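PDB 4D7Q: ralf, proline/betaine transporter from Legionella pneumophila, which probably acts as a guanine nucleotide exchange factor through its Sec7 domain, here fused to the capping domain of a Rickettsia relative. Local coordinates for residues Glu187-Tyr190 and Ser191-Ala195. The protein carries 2 engineered substitutions. Numbering follows the deposited sequence.
Sequences EELY and SEIKA
The last turns of alpha-helix 183-195, in the Legionella Sec7 part of this chimera, bring Leu189 against Ile193 and Tyr190 against Lys194. Both pairs lie four residues apart, about one helical turn. On the buried face, Leu189 CD2 meets Ile193 CD1 at 3.6 Å. The two side chains meet at a slant, through one methyl of each. Ile193 keeps CG1 beside its own backbone N (chi1 -75°), and the extended chi2 carries CD1 back to Leu189. Ile193 CG1 also packs 3.4 Å from Leu189 O.

CG of Tyr190 lies trans to the backbone N and beside the carbonyl carbon (chi1 -167°), which sends the ring outward from the helix, tilted a little toward the C-terminal end, where Lys194 reaches it. Tyr190 CE1 lies 4.0 Å from Lys194 CD, and the two side chains cross at a slant. Tyr190 OH is hydrogen-bonded to Met163 O.

Glu192 rests its CG 3.3 Å from Glu188 O. Its carboxylate is turned to other partners: OE1 bonds Ser92 OG and OE2 bonds a glycerol, probably from the crystallisation liquor.

Four backbone hydrogen bonds link the two segments. Ser191 N, Glu192 N, Ile193 N and Lys194 N donate to Glu187 O, Glu188 O, Leu189 O and Tyr190 O in turn, each at 3.0 Å. The Lys194 bond is the straightest, with an N-H...O angle of 166°.

Leu189 also packs on helices 93-102 and 165-171, while Ile193 packs on helix 135-152. This is regular i to i+4 alpha-helical bonding in an amphipathic helix, whose apolar face joins the all-helical Sec7 fold.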
# COMPACT_ATOMS: atom_id res chain seq x y z
N GLU A 187 -28.74 1.04 5.60
CA GLU A 187 -29.37 2.35 5.34
C GLU A 187 -28.57 3.45 6.03
O GLU A 187 -28.36 4.52 5.45
CB GLU A 187 -30.81 2.36 5.85
CG GLU A 187 -31.76 1.59 4.96
CD GLU A 187 -33.05 1.17 5.63
OE1 GLU A 187 -33.42 1.77 6.66
OE2 GLU A 187 -33.70 0.24 5.11
N GLU A 188 -28.08 3.15 7.22
CA GLU A 188 -27.26 4.03 8.02
C GLU A 188 -25.84 4.16 7.45
O GLU A 188 -25.30 5.23 7.38
CB GLU A 188 -27.24 3.56 9.47
CG GLU A 188 -28.56 3.77 10.19
CD GLU A 188 -28.73 2.98 11.49
OE1 GLU A 188 -27.90 2.10 11.83
OE2 GLU A 188 -29.75 3.24 12.17
N LEU A 189 -25.27 3.04 7.05
CA LEU A 189 -24.02 3.01 6.35
C LEU A 189 -24.03 3.93 5.12
O LEU A 189 -23.22 4.78 5.00
CB LEU A 189 -23.65 1.60 5.96
CG LEU A 189 -22.24 1.47 5.41
CD1 LEU A 189 -21.31 0.71 6.31
CD2 LEU A 189 -22.27 0.86 4.05
N TYR A 190 -25.02 3.74 4.26
CA TYR A 190 -25.22 4.58 3.12
C TYR A 190 -25.39 6.08 3.44
O TYR A 190 -24.78 6.89 2.82
CB TYR A 190 -26.38 4.08 2.28
CG TYR A 190 -26.47 4.70 0.92
CD1 TYR A 190 -27.09 5.91 0.73
CD2 TYR A 190 -25.95 4.06 -0.16
CE1 TYR A 190 -27.16 6.48 -0.51
CE2 TYR A 190 -26.02 4.62 -1.41
CZ TYR A 190 -26.63 5.83 -1.57
OH TYR A 190 -26.71 6.37 -2.79
N SER A 191 -26.23 6.40 4.41
CA SER A 191 -26.47 7.77 4.87
C SER A 191 -25.16 8.46 5.29
O SER A 191 -24.93 9.60 4.92
CB SER A 191 -27.46 7.77 6.04
OG SER A 191 -27.68 9.10 6.47
N GLU A 192 -24.28 7.75 6.02
CA GLU A 192 -22.99 8.29 6.48
C GLU A 192 -21.99 8.43 5.35
O GLU A 192 -21.21 9.39 5.35
CB GLU A 192 -22.41 7.42 7.58
CG GLU A 192 -23.23 7.41 8.85
CD GLU A 192 -22.56 6.58 9.92
OE1 GLU A 192 -21.43 6.92 10.30
OE2 GLU A 192 -23.14 5.54 10.31
N ILE A 193 -22.00 7.49 4.40
CA ILE A 193 -21.13 7.57 3.21
C ILE A 193 -21.52 8.83 2.39
O ILE A 193 -20.65 9.63 2.00
CB ILE A 193 -21.26 6.26 2.36
CG1 ILE A 193 -20.51 5.09 3.03
CG2 ILE A 193 -20.77 6.46 0.94
CD1 ILE A 193 -20.80 3.67 2.37
N LYS A 194 -22.82 9.00 2.18
CA LYS A 194 -23.39 10.13 1.43
C LYS A 194 -23.16 11.51 2.08
O LYS A 194 -22.93 12.49 1.37
CB LYS A 194 -24.87 9.85 1.10
CG LYS A 194 -25.35 10.62 -0.11
CD LYS A 194 -26.85 10.50 -0.35
CE LYS A 194 -27.37 11.62 -1.25
NZ LYS A 194 -26.72 11.64 -2.59
N ALA A 195 -23.19 11.57 3.42
CA ALA A 195 -23.06 12.82 4.17
C ALA A 195 -21.72 13.54 4.09
O ALA A 195 -21.70 14.76 4.12
CB ALA A 195 -23.42 12.61 5.64